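Local structure of uncharacterized protein MJ0236 (Methanocaldococcus jannaschii DSM 2661, 2PHP) at residues Phe27-Pro31 with Met97-Tyr101; Val33-Glu39 with Ala51-Ile57; Lys81-Ala86 with Ser128-Thr134; Asp102-Leu108 with Ile180-Leu184; Phe113-Ser117 with Glu139-Gly143. The protein probably condenses hydroxymethylpyrimidine diphosphate with thiazole phosphate into thiamine phosphate through this C-terminal ThiN domain of a bifunctional protein that probably also phosphorylates hydroxymethylpyrimidine. All blocks are in the same frame, centred on the assembly; numbering follows the deposited sequence.

Interaction 1 of 5, residues Phe27-Pro31 with Met97-Tyr101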
# COMPACT_ATOMS: atom_id res chain seq x y z
N PHE B 27 -10.07 -12.70 -8.88
CA PHE B 27 -9.41 -13.81 -8.21
C PHE B 27 -9.99 -13.99 -6.81
O PHE B 27 -9.84 -13.13 -5.94
CB PHE B 27 -7.90 -13.53 -8.17
CG PHE B 27 -7.08 -14.61 -7.51
CD1 PHE B 27 -7.22 -15.94 -7.89
CD2 PHE B 27 -6.14 -14.28 -6.54
CE1 PHE B 27 -6.43 -16.94 -7.29
CE2 PHE B 27 -5.35 -15.27 -5.94
CZ PHE B 27 -5.49 -16.59 -6.32
N THR B 28 -10.67 -15.11 -6.60
CA THR B 28 -11.28 -15.39 -5.31
C THR B 28 -10.73 -16.69 -4.74
O THR B 28 -11.02 -17.05 -3.60
CB THR B 28 -12.82 -15.51 -5.44
OG1 THR B 28 -13.13 -16.61 -6.31
CG2 THR B 28 -13.41 -14.22 -6.02
N LEU B 29 -9.94 -17.39 -5.54
CA LEU B 29 -9.35 -18.65 -5.11
C LEU B 29 -8.15 -18.40 -4.18
O LEU B 29 -7.05 -18.93 -4.39
CB LEU B 29 -8.95 -19.47 -6.34
CG LEU B 29 -10.10 -20.10 -7.14
CD1 LEU B 29 -9.56 -20.80 -8.40
CD2 LEU B 29 -10.84 -21.09 -6.28
N ILE B 30 -8.38 -17.60 -3.14
CA ILE B 30 -7.34 -17.26 -2.17
C ILE B 30 -7.45 -18.09 -0.89
O ILE B 30 -8.46 -18.04 -0.18
CB ILE B 30 -7.40 -15.77 -1.77
CG1 ILE B 30 -7.27 -14.90 -3.03
CG2 ILE B 30 -6.28 -15.43 -0.77
CD1 ILE B 30 -7.65 -13.46 -2.82
N PRO B 31 -6.40 -18.86 -0.57
CA PRO B 31 -6.42 -19.69 0.64
C PRO B 31 -6.29 -18.81 1.88
O PRO B 31 -5.95 -17.63 1.78
CB PRO B 31 -5.22 -20.60 0.45
CG PRO B 31 -4.25 -19.72 -0.26
CD PRO B 31 -5.11 -19.00 -1.28
N MSE B 97 2.33 -21.07 -8.42
CA MSE B 97 1.45 -20.22 -7.62
C MSE B 97 0.50 -21.12 -6.84
O MSE B 97 -0.08 -22.05 -7.42
CB MSE B 97 0.63 -19.29 -8.51
CG MSE B 97 -0.42 -18.52 -7.74
SE MSE B 97 -1.34 -17.23 -8.84
CE MSE B 97 -2.30 -16.25 -7.48
N ASN B 98 0.33 -20.87 -5.55
CA ASN B 98 -0.58 -21.69 -4.76
C ASN B 98 -1.93 -20.99 -4.68
O ASN B 98 -1.99 -19.78 -4.49
CB ASN B 98 -0.03 -21.95 -3.36
CG ASN B 98 0.10 -20.68 -2.53
OD1 ASN B 98 0.89 -19.79 -2.86
ND2 ASN B 98 -0.67 -20.60 -1.44
N ILE B 99 -3.01 -21.76 -4.86
CA ILE B 99 -4.36 -21.21 -4.80
C ILE B 99 -5.26 -22.08 -3.92
O ILE B 99 -4.90 -23.22 -3.59
CB ILE B 99 -5.00 -21.08 -6.20
CG1 ILE B 99 -5.26 -22.47 -6.79
CG2 ILE B 99 -4.07 -20.29 -7.12
CD1 ILE B 99 -5.91 -22.41 -8.17
N LYS B 100 -6.40 -21.54 -3.54
CA LYS B 100 -7.32 -22.25 -2.67
C LYS B 100 -7.77 -23.59 -3.27
O LYS B 100 -8.01 -23.71 -4.48
CB LYS B 100 -8.52 -21.37 -2.37
CG LYS B 100 -9.51 -21.97 -1.40
CD LYS B 100 -10.76 -21.10 -1.33
CE LYS B 100 -11.71 -21.60 -0.26
NZ LYS B 100 -12.95 -20.78 -0.25
N TYR B 101 -7.89 -24.59 -2.41
CA TYR B 101 -8.30 -25.92 -2.82
C TYR B 101 -9.81 -26.13 -2.77
O TYR B 101 -10.50 -25.52 -1.96
CB TYR B 101 -7.64 -26.96 -1.91
CG TYR B 101 -8.23 -28.34 -2.05
CD1 TYR B 101 -7.80 -29.21 -3.06
CD2 TYR B 101 -9.20 -28.80 -1.16
CE1 TYR B 101 -8.33 -30.49 -3.18
CE2 TYR B 101 -9.73 -30.07 -1.26
CZ TYR B 101 -9.29 -30.92 -2.27
OH TYR B 101 -9.79 -32.20 -2.36
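The loop Phe27-Pro31 runs across the end of strand 95-100 rather than alongside it, with end-to-end directions 75° apart. One backbone hydrogen bond, Lys100 N to Leu29 O (2.8 Å, straight at 180°), pins the two together. Leu29 is the centre of an inverse gamma turn, and its carbonyl meets the amide of Lys100. Pro31 has no amide hydrogen to satisfy, and its CD packs 3.6 Å from Lys100 N. Lys100 rests its CB 3.8 Å from Ile30 C, while its long chain lets the amine lead away. On the apolar side, Phe27 CZ lies 3.4 Å from CE of selenomethionine Met97, whose unbranched chain can reach the flat ring, and 4.0 Å from Ile99 CG2 at the ring edge. Leu29 CD1 and Ile99 CD1 meet at 4.0 Å. Phe27 and Met97 also touch Leu22, and Leu29 leans on Ile177 and Tyr181. Phe27 and Leu29 thus fill space between a sheet strand and helices 8-22 and 167-185, apolar helix-on-sheet packing characteristic of an α/β domain, here ThiN.

Interaction 2 of 5, residues Val33-Glu39 with Ala51-Ile57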
# COMPACT_ATOMS: atom_id res chain seq x y z
N VAL B 33 -4.07 -18.91 4.10
CA VAL B 33 -2.69 -18.51 4.32
C VAL B 33 -2.20 -17.55 3.25
O VAL B 33 -1.04 -17.12 3.26
CB VAL B 33 -1.75 -19.72 4.39
CG1 VAL B 33 -2.11 -20.58 5.58
CG2 VAL B 33 -1.82 -20.53 3.09
N GLY B 34 -3.10 -17.20 2.33
CA GLY B 34 -2.74 -16.28 1.26
C GLY B 34 -1.99 -16.98 0.14
O GLY B 34 -1.45 -18.06 0.33
N SER B 35 -1.95 -16.36 -1.03
CA SER B 35 -1.25 -16.95 -2.17
C SER B 35 0.02 -16.19 -2.49
O SER B 35 0.19 -15.03 -2.11
CB SER B 35 -2.12 -16.91 -3.43
OG SER B 35 -3.34 -17.60 -3.26
N ASN B 36 0.93 -16.85 -3.20
CA ASN B 36 2.15 -16.18 -3.64
C ASN B 36 2.46 -16.76 -5.01
O ASN B 36 1.97 -17.84 -5.36
CB ASN B 36 3.31 -16.45 -2.68
CG ASN B 36 4.43 -15.39 -2.82
OD1 ASN B 36 4.48 -14.64 -3.80
ND2 ASN B 36 5.32 -15.35 -1.83
N ILE B 37 3.23 -16.03 -5.80
CA ILE B 37 3.60 -16.51 -7.12
C ILE B 37 5.11 -16.33 -7.23
O ILE B 37 5.66 -15.29 -6.85
CB ILE B 37 2.85 -15.73 -8.24
CG1 ILE B 37 3.18 -16.32 -9.61
CG2 ILE B 37 3.19 -14.25 -8.17
CD1 ILE B 37 2.26 -15.88 -10.72
N ALA B 38 5.78 -17.37 -7.73
CA ALA B 38 7.22 -17.37 -7.85
C ALA B 38 7.72 -17.90 -9.19
O ALA B 38 7.05 -18.68 -9.88
CB ALA B 38 7.83 -18.21 -6.73
N GLU B 39 8.92 -17.47 -9.55
CA GLU B 39 9.55 -17.90 -10.80
C GLU B 39 11.05 -17.94 -10.56
O GLU B 39 11.61 -17.06 -9.89
CB GLU B 39 9.21 -16.95 -11.94
CG GLU B 39 9.62 -17.48 -13.32
CD GLU B 39 9.27 -16.53 -14.45
OE1 GLU B 39 8.09 -16.12 -14.55
OE2 GLU B 39 10.18 -16.19 -15.26
N ALA B 51 12.40 -15.82 -7.41
CA ALA B 51 11.79 -14.55 -7.01
C ALA B 51 10.29 -14.67 -6.75
O ALA B 51 9.60 -15.48 -7.40
CB ALA B 51 12.04 -13.49 -8.07
N ALA B 52 9.79 -13.87 -5.82
CA ALA B 52 8.37 -13.87 -5.46
C ALA B 52 8.03 -12.69 -4.55
O ALA B 52 8.90 -11.88 -4.24
CB ALA B 52 8.02 -15.18 -4.77
N LEU B 53 6.77 -12.59 -4.13
CA LEU B 53 6.34 -11.50 -3.25
C LEU B 53 6.93 -11.63 -1.87
O LEU B 53 7.03 -12.73 -1.34
CB LEU B 53 4.81 -11.46 -3.14
CG LEU B 53 4.06 -11.10 -4.42
CD1 LEU B 53 2.57 -11.24 -4.23
CD2 LEU B 53 4.42 -9.69 -4.83
N THR B 54 7.33 -10.51 -1.28
CA THR B 54 7.89 -10.51 0.06
C THR B 54 6.71 -10.65 1.03
O THR B 54 6.88 -11.07 2.17
CB THR B 54 8.66 -9.19 0.33
OG1 THR B 54 7.86 -8.07 -0.07
CG2 THR B 54 9.98 -9.17 -0.45
N GLY B 55 5.52 -10.30 0.56
CA GLY B 55 4.32 -10.45 1.35
C GLY B 55 3.55 -11.61 0.73
O GLY B 55 4.12 -12.67 0.49
N ARG B 56 2.27 -11.40 0.45
CA ARG B 56 1.43 -12.42 -0.18
C ARG B 56 0.17 -11.78 -0.73
O ARG B 56 -0.06 -10.59 -0.53
CB ARG B 56 1.06 -13.52 0.82
CG ARG B 56 2.05 -14.69 0.80
CD ARG B 56 1.46 -15.96 1.41
NE ARG B 56 2.31 -17.11 1.13
CZ ARG B 56 1.97 -18.38 1.35
NH1 ARG B 56 0.79 -18.67 1.88
NH2 ARG B 56 2.81 -19.36 1.02
N ILE B 57 -0.64 -12.56 -1.44
CA ILE B 57 -1.89 -12.05 -1.96
C ILE B 57 -2.94 -12.50 -0.96
O ILE B 57 -3.07 -13.70 -0.69
CB ILE B 57 -2.19 -12.65 -3.35
CG1 ILE B 57 -1.07 -12.23 -4.31
CG2 ILE B 57 -3.55 -12.15 -3.85
CD1 ILE B 57 -1.08 -12.95 -5.62
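Backbone hydrogen bonds come in two separate groups. Glu39 and Ala51 form an antiparallel hydrogen-bonded pair (Glu39 N to Ala51 O 3.0 Å, Ala51 N to Glu39 O 2.9 Å), and Ser35 and Ile57 form another (Ser35 N to Ile57 O 2.9 Å, Ile57 N to Ser35 O 2.7 Å). Between them, Ala38 CA makes a CA-H...O contact with Ala51 O at 3.1 Å. Gly34 has a positive phi and packs tightly, its CA 3.3 Å from Ile57 O, so a side chain would have little room. Strands 37-40 and 50-53 form a β hairpin within the mixed sheet, their short segments 4.8 Å apart at 166°. Side chains bridge the gap where the chains part. The amide of Asn36 imitates a peptide group, OD1 accepting from Leu53 N (3.1 Å) and ND2 donating to Leu53 O (3.2 Å). The long arm of Arg56 carries NH1 to Val33 O (2.8 Å). In apolar contact, Ala38 CB lies 3.6 Å from Ala52 CB, small methyls that fit between close strands. Ala38 also packs on Ile79 and Ile83 of helix 77-87, whereas Ala51 faces Leu15 of helix 8-22. At the subunit interface, Val33 packs on Val33 of a second subunit.

Interaction 3 of 5, residues Lys81-Ala86 with Ser128-Thr134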
# COMPACT_ATOMS: atom_id res chain seq x y z
N LYS B 81 10.92 -24.41 -2.85
CA LYS B 81 11.11 -25.85 -2.67
C LYS B 81 10.31 -26.62 -3.72
O LYS B 81 10.76 -27.64 -4.22
CB LYS B 81 10.65 -26.29 -1.27
CG LYS B 81 11.51 -25.80 -0.11
CD LYS B 81 10.97 -26.34 1.21
CE LYS B 81 11.56 -25.65 2.43
NZ LYS B 81 13.02 -25.90 2.58
N ILE B 82 9.13 -26.12 -4.05
CA ILE B 82 8.30 -26.78 -5.05
C ILE B 82 8.93 -26.68 -6.44
O ILE B 82 9.06 -27.68 -7.14
CB ILE B 82 6.87 -26.18 -5.10
CG1 ILE B 82 6.16 -26.44 -3.77
CG2 ILE B 82 6.10 -26.80 -6.26
CD1 ILE B 82 4.84 -25.66 -3.60
N ILE B 83 9.32 -25.47 -6.84
CA ILE B 83 9.93 -25.26 -8.15
C ILE B 83 11.24 -26.03 -8.33
O ILE B 83 11.43 -26.71 -9.34
CB ILE B 83 10.17 -23.76 -8.42
CG1 ILE B 83 8.82 -23.03 -8.44
CG2 ILE B 83 10.90 -23.58 -9.75
CD1 ILE B 83 8.91 -21.53 -8.42
N LEU B 84 12.14 -25.94 -7.36
CA LEU B 84 13.40 -26.66 -7.46
C LEU B 84 13.18 -28.16 -7.51
O LEU B 84 13.94 -28.87 -8.18
CB LEU B 84 14.33 -26.30 -6.30
CG LEU B 84 15.18 -25.05 -6.55
CD1 LEU B 84 14.27 -23.84 -6.75
CD2 LEU B 84 16.13 -24.83 -5.39
N SER B 85 12.16 -28.65 -6.82
CA SER B 85 11.86 -30.08 -6.83
C SER B 85 11.32 -30.50 -8.20
O SER B 85 11.78 -31.48 -8.79
CB SER B 85 10.83 -30.44 -5.76
OG SER B 85 11.38 -30.34 -4.45
N ALA B 86 10.35 -29.75 -8.71
CA ALA B 86 9.76 -30.07 -10.01
C ALA B 86 10.77 -29.94 -11.15
O ALA B 86 10.70 -30.69 -12.13
CB ALA B 86 8.56 -29.17 -10.27
N SER B 128 11.44 -32.48 3.88
CA SER B 128 10.67 -31.24 3.76
C SER B 128 9.37 -31.63 3.07
O SER B 128 9.40 -32.20 1.97
CB SER B 128 11.43 -30.23 2.91
OG SER B 128 10.55 -29.30 2.30
N THR B 129 8.24 -31.33 3.70
CA THR B 129 6.95 -31.68 3.11
C THR B 129 6.85 -31.25 1.64
O THR B 129 6.41 -32.03 0.80
CB THR B 129 5.79 -31.01 3.86
OG1 THR B 129 5.91 -31.24 5.26
CG2 THR B 129 4.45 -31.57 3.37
N MSE B 130 7.25 -30.02 1.34
CA MSE B 130 7.15 -29.51 -0.03
C MSE B 130 8.08 -30.18 -1.04
O MSE B 130 7.71 -30.33 -2.20
CB MSE B 130 7.37 -28.00 -0.06
CG MSE B 130 6.22 -27.19 0.56
SE MSE B 130 4.48 -27.49 -0.31
CE MSE B 130 3.82 -28.87 0.88
N GLU B 131 9.27 -30.58 -0.61
CA GLU B 131 10.20 -31.23 -1.53
C GLU B 131 9.72 -32.67 -1.78
O GLU B 131 9.62 -33.12 -2.92
CB GLU B 131 11.61 -31.23 -0.95
CG GLU B 131 12.02 -29.90 -0.36
CD GLU B 131 13.45 -29.87 0.14
OE1 GLU B 131 13.92 -30.89 0.69
OE2 GLU B 131 14.10 -28.82 -0.01
N TRP B 132 9.42 -33.36 -0.69
CA TRP B 132 8.96 -34.73 -0.75
C TRP B 132 7.63 -34.88 -1.49
O TRP B 132 7.48 -35.75 -2.35
CB TRP B 132 8.83 -35.29 0.67
CG TRP B 132 8.07 -36.56 0.72
CD1 TRP B 132 8.53 -37.82 0.47
CD2 TRP B 132 6.66 -36.69 0.97
NE1 TRP B 132 7.50 -38.72 0.54
CE2 TRP B 132 6.34 -38.06 0.84
CE3 TRP B 132 5.64 -35.78 1.28
CZ2 TRP B 132 5.04 -38.54 1.01
CZ3 TRP B 132 4.35 -36.26 1.45
CH2 TRP B 132 4.06 -37.63 1.32
N GLY B 133 6.67 -34.03 -1.14
CA GLY B 133 5.36 -34.09 -1.77
C GLY B 133 5.40 -33.82 -3.27
O GLY B 133 4.70 -34.48 -4.04
N THR B 134 6.21 -32.85 -3.67
CA THR B 134 6.33 -32.52 -5.08
C THR B 134 6.95 -33.71 -5.81
O THR B 134 6.46 -34.12 -6.87
CB THR B 134 7.22 -31.28 -5.29
OG1 THR B 134 6.60 -30.14 -4.69
CG2 THR B 134 7.44 -31.01 -6.78
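This is a close helix-helix contact, held by van der Waals packing with no hydrogen bond across it, between helices 77-87 and 129-141 of the α/β domain. The short axes come within 8.3 Å and cross at -35°, running in broadly the same direction. Small side chains make that closeness possible. Ser85 OG lies 3.3 Å from Glu131 CA, and Ser85 CB lies 3.6 Å from Thr134 CG2; the same methyl is 3.7 Å from Ile82 O and from Ala86 N. Serine and threonine suit the tight interface because each hydroxyl is satisfied by its own helix: Ser85 OG donates to Lys81 O (2.8 Å) and Thr134 OG1 to Met130 O (2.7 Å). Nearer the sheet, Ile82 CD1 meets SE of selenomethionine Met130 at 3.8 Å, and both residues also touch Arg161 of strand 159-164. At the solvent side, Lys81 lays its aliphatic stem over the start of the second helix, CD 3.2 Å from Ser128 OG, while its NZ stays 4.0 Å from Glu131 OE2, beyond a salt bridge. Ser128 is the N-cap, its OG accepting a weak bond from Glu131 N (3.4 Å). Ile83 packs on Ala38 and Val50 of the sheet. Neighbouring helices packed over one face of a mixed sheet, with helix 8-22 on the other face, are characteristic of a layered α/β/α fold.

Interaction 4 of 5, residues Asp102-Leu108 with Ile180-Leu184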
# COMPACT_ATOMS: atom_id res chain seq x y z
N ASP B 102 -10.31 -27.01 -3.63
CA ASP B 102 -11.74 -27.35 -3.68
C ASP B 102 -11.90 -28.67 -4.44
O ASP B 102 -11.55 -28.76 -5.62
CB ASP B 102 -12.54 -26.24 -4.37
CG ASP B 102 -14.03 -26.57 -4.46
OD1 ASP B 102 -14.39 -27.59 -5.08
OD2 ASP B 102 -14.84 -25.80 -3.91
N GLY B 103 -12.42 -29.68 -3.75
CA GLY B 103 -12.61 -30.99 -4.36
C GLY B 103 -13.42 -31.00 -5.65
O GLY B 103 -13.02 -31.62 -6.64
N GLY B 104 -14.56 -30.32 -5.63
CA GLY B 104 -15.39 -30.27 -6.81
C GLY B 104 -14.65 -29.64 -7.97
O GLY B 104 -14.73 -30.11 -9.11
N LEU B 105 -13.91 -28.57 -7.68
CA LEU B 105 -13.14 -27.87 -8.70
C LEU B 105 -12.12 -28.82 -9.33
O LEU B 105 -11.95 -28.84 -10.55
CB LEU B 105 -12.44 -26.65 -8.09
CG LEU B 105 -11.58 -25.75 -8.99
CD1 LEU B 105 -12.40 -25.24 -10.17
CD2 LEU B 105 -11.07 -24.59 -8.16
N ILE B 106 -11.45 -29.61 -8.50
CA ILE B 106 -10.46 -30.57 -8.98
C ILE B 106 -11.07 -31.52 -10.03
O ILE B 106 -10.51 -31.69 -11.12
CB ILE B 106 -9.89 -31.41 -7.82
CG1 ILE B 106 -9.05 -30.52 -6.88
CG2 ILE B 106 -9.05 -32.56 -8.36
CD1 ILE B 106 -7.79 -29.95 -7.52
N LYS B 107 -12.21 -32.13 -9.69
CA LYS B 107 -12.90 -33.04 -10.62
C LYS B 107 -13.15 -32.35 -11.95
O LYS B 107 -12.94 -32.94 -13.00
CB LYS B 107 -14.24 -33.50 -10.05
CG LYS B 107 -14.13 -34.32 -8.79
CD LYS B 107 -15.51 -34.73 -8.28
CE LYS B 107 -15.40 -35.48 -6.96
NZ LYS B 107 -16.75 -35.79 -6.39
N LEU B 108 -13.62 -31.12 -11.89
CA LEU B 108 -13.90 -30.37 -13.11
C LEU B 108 -12.63 -30.00 -13.87
O LEU B 108 -12.70 -29.63 -15.04
CB LEU B 108 -14.66 -29.08 -12.78
CG LEU B 108 -16.10 -29.21 -12.28
CD1 LEU B 108 -16.69 -27.84 -12.11
CD2 LEU B 108 -16.91 -30.00 -13.30
N ILE B 180 -13.96 -21.39 -14.02
CA ILE B 180 -14.71 -22.60 -13.73
C ILE B 180 -15.23 -22.46 -12.30
O ILE B 180 -16.41 -22.68 -12.03
CB ILE B 180 -13.80 -23.85 -13.84
CG1 ILE B 180 -13.38 -24.04 -15.30
CG2 ILE B 180 -14.52 -25.08 -13.28
CD1 ILE B 180 -12.46 -25.22 -15.52
N TYR B 181 -14.35 -22.05 -11.40
CA TYR B 181 -14.71 -21.86 -10.01
C TYR B 181 -15.85 -20.84 -9.85
O TYR B 181 -16.73 -21.03 -9.02
CB TYR B 181 -13.50 -21.39 -9.20
CG TYR B 181 -13.74 -21.34 -7.72
CD1 TYR B 181 -13.93 -22.50 -6.98
CD2 TYR B 181 -13.78 -20.11 -7.05
CE1 TYR B 181 -14.15 -22.46 -5.61
CE2 TYR B 181 -13.99 -20.05 -5.67
CZ TYR B 181 -14.17 -21.23 -4.96
OH TYR B 181 -14.37 -21.18 -3.61
N ASN B 182 -15.83 -19.77 -10.65
CA ASN B 182 -16.88 -18.77 -10.56
C ASN B 182 -18.25 -19.38 -10.80
O ASN B 182 -19.23 -19.00 -10.15
CB ASN B 182 -16.66 -17.62 -11.56
CG ASN B 182 -15.47 -16.74 -11.20
OD1 ASN B 182 -15.14 -16.55 -10.01
ND2 ASN B 182 -14.83 -16.17 -12.22
N THR B 183 -18.33 -20.32 -11.74
CA THR B 183 -19.58 -20.98 -12.07
C THR B 183 -20.01 -21.82 -10.87
O THR B 183 -21.18 -21.78 -10.47
CB THR B 183 -19.42 -21.89 -13.31
OG1 THR B 183 -18.90 -21.12 -14.40
CG2 THR B 183 -20.77 -22.48 -13.72
N LEU B 184 -19.08 -22.56 -10.29
CA LEU B 184 -19.40 -23.38 -9.12
C LEU B 184 -19.92 -22.49 -8.00
O LEU B 184 -20.90 -22.81 -7.34
CB LEU B 184 -18.17 -24.13 -8.61
CG LEU B 184 -17.50 -25.18 -9.48
CD1 LEU B 184 -16.37 -25.82 -8.68
CD2 LEU B 184 -18.51 -26.24 -9.91
O HOH W 1 -14.75 -23.52 -2.57
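Leu105 reaches from helix 103-109 into the space between Ile180, Tyr181 and Leu184 of helix 167-185. Its CD1 lies 3.8 Å from Ile180 CG2, its CD2 3.7 Å from Tyr181 CD1, and its CB 4.1 Å from Leu184 CD1. One turn further on, Leu108 CD1 touches Ile180 CG2 (3.7 Å) and Leu184 CD2 (3.3 Å). Ile180 and Leu184, four residues apart, present their branched ends from the same side of their helix, so the leucines of the first helix meet a continuous apolar strip. The backbone of Gly104 also comes near, its C 4.2 Å from Leu184 CD1. Polar groups gather at the start of helix 103-109. Asp102 is its N-cap, OD1 accepting from Leu105 N (2.8 Å, 162°), since a short acidic side chain can fold back to accept from an amide of the first turn. The other carboxylate oxygen, Asp102 OD2, accepts from a water at 2.6 Å, which lies equally 2.6 Å from Tyr181 OH, and so the aspartate and the phenol are joined by a water bridge. Asp102 OD2 also approaches the tyrosine ring edge, 3.8 Å from Tyr181 CE1. The axes of the short helical segments come within 10.3 Å, their N-to-C directions 130° apart. Helix 103-109 follows directly on strand 95-100, while Tyr181 rests also on Thr28 and Leu29, in the loop between helix 8-22 and strand 37-40.

Interaction 5 of 5, residues Phe113-Ser117 with Glu139-Gly143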
# COMPACT_ATOMS: atom_id res chain seq x y z
N PHE B 113 -6.73 -30.39 -17.34
CA PHE B 113 -5.36 -30.26 -16.87
C PHE B 113 -4.77 -31.58 -16.38
O PHE B 113 -5.50 -32.50 -16.02
CB PHE B 113 -5.31 -29.26 -15.70
CG PHE B 113 -5.61 -27.85 -16.10
CD1 PHE B 113 -4.66 -27.09 -16.78
CD2 PHE B 113 -6.84 -27.27 -15.80
CE1 PHE B 113 -4.93 -25.77 -17.15
CE2 PHE B 113 -7.12 -25.96 -16.17
CZ PHE B 113 -6.16 -25.21 -16.84
N ALA B 114 -3.44 -31.66 -16.40
CA ALA B 114 -2.74 -32.83 -15.91
C ALA B 114 -2.68 -32.56 -14.41
O ALA B 114 -2.16 -31.53 -13.98
CB ALA B 114 -1.34 -32.89 -16.48
N VAL B 115 -3.23 -33.48 -13.62
CA VAL B 115 -3.28 -33.33 -12.17
C VAL B 115 -2.63 -34.50 -11.44
O VAL B 115 -2.73 -35.66 -11.86
CB VAL B 115 -4.75 -33.21 -11.69
CG1 VAL B 115 -4.79 -32.86 -10.22
CG2 VAL B 115 -5.49 -32.18 -12.52
N SER B 116 -1.96 -34.20 -10.34
CA SER B 116 -1.32 -35.21 -9.52
C SER B 116 -1.37 -34.69 -8.08
O SER B 116 -1.74 -33.54 -7.85
CB SER B 116 0.13 -35.43 -9.96
OG SER B 116 0.72 -36.49 -9.24
N SER B 117 -1.01 -35.53 -7.12
CA SER B 117 -1.07 -35.12 -5.73
C SER B 117 -0.19 -35.94 -4.79
O SER B 117 0.56 -36.81 -5.23
CB SER B 117 -2.52 -35.20 -5.26
OG SER B 117 -3.03 -36.51 -5.45
N GLU B 139 6.69 -38.18 -9.53
CA GLU B 139 7.03 -39.57 -9.83
C GLU B 139 5.75 -40.35 -10.13
O GLU B 139 5.74 -41.24 -10.98
CB GLU B 139 7.77 -40.21 -8.64
CG GLU B 139 9.02 -39.46 -8.22
CD GLU B 139 9.83 -40.20 -7.16
OE1 GLU B 139 9.23 -40.78 -6.23
OE2 GLU B 139 11.08 -40.18 -7.24
N LYS B 140 4.67 -40.00 -9.44
CA LYS B 140 3.39 -40.66 -9.64
C LYS B 140 2.78 -40.32 -11.00
O LYS B 140 2.06 -41.13 -11.59
CB LYS B 140 2.42 -40.25 -8.52
CG LYS B 140 1.01 -40.80 -8.70
CD LYS B 140 0.00 -40.09 -7.79
CE LYS B 140 0.13 -40.47 -6.32
NZ LYS B 140 1.41 -40.06 -5.68
N PHE B 141 3.06 -39.11 -11.49
CA PHE B 141 2.54 -38.65 -12.77
C PHE B 141 3.47 -39.00 -13.93
O PHE B 141 3.05 -39.03 -15.09
CB PHE B 141 2.32 -37.14 -12.72
CG PHE B 141 1.81 -36.55 -14.00
CD1 PHE B 141 0.49 -36.75 -14.40
CD2 PHE B 141 2.64 -35.77 -14.80
CE1 PHE B 141 0.01 -36.19 -15.58
CE2 PHE B 141 2.17 -35.20 -15.98
CZ PHE B 141 0.85 -35.41 -16.38
N GLY B 142 4.73 -39.25 -13.61
CA GLY B 142 5.70 -39.57 -14.65
C GLY B 142 6.23 -38.30 -15.28
O GLY B 142 6.65 -38.29 -16.45
N GLY B 143 6.21 -37.22 -14.51
CA GLY B 143 6.67 -35.93 -14.98
C GLY B 143 6.08 -34.81 -14.14
O GLY B 143 5.57 -35.06 -13.05
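Phe141, Lys140 and Ser116 carry the largest buried areas in this contact, which belongs to the β-α-β unit of strand 115-117, helix 129-141 and strand 147-150. In such a unit the helix returns the chain so that the two strands lie parallel, and here its last turn packs against the first strand, one of the two outermost strands of the sheet within this chain. Phe141 gives up 67 Å². Its ring reaches toward the chain just ahead of the strand, with CZ 3.3 Å from Ala114 CB and CD1 4.2 Å from Val115 O. Alanine suits this place, since a small side chain lets the broad phenyl ring come down close to the backbone. Ser116, which points its CB toward the helix, lies against the Phe141 CB: its OG is 3.9 Å from Phe141 CB and also 3.9 Å from Lys140 CD. The hydroxyl of this buried serine finds its polar partner further back in the same helix, hydrogen-bonding Ala137 O, while its backbone pairs with Ile147 and Tyr149 of the parallel strand. After Phe141 the helix stops at Gly142, whose positive phi (83°) is easily adopted by a residue without CB. Lysine suits the exposed edge, where its methylenes can pack while its charge stays near solvent; the chain of Lys140 bends so that NZ makes a weak hydrogen bond to Ser117 O at 3.4 Å.

How the interactions relate
Interactions 1 and 2 meet directly, their centres 11 Å apart, because strands 95-100 and 37-40 are neighbours in the sheet: Asn98 OD1 lies 3.0 Å from Asn36 N, and Asn98 ND2 3.2 Å from Gly34 O. Tyr181 carries interaction 4 to interaction 1, its CD2 3.2 Å from Leu29 CD2. Elsewhere on the sheet, Ile83 CD1 joins interaction 3 to interaction 2, 3.7 Å from Ala38 O. Interactions 3 and 5 use the start and end of helix 129-141, with centres about 14 Å apart. Interactions 2 and 5 are about 24 Å apart between centres, towards different ends of the sheet. No bound substrate marks an active site among these contacts.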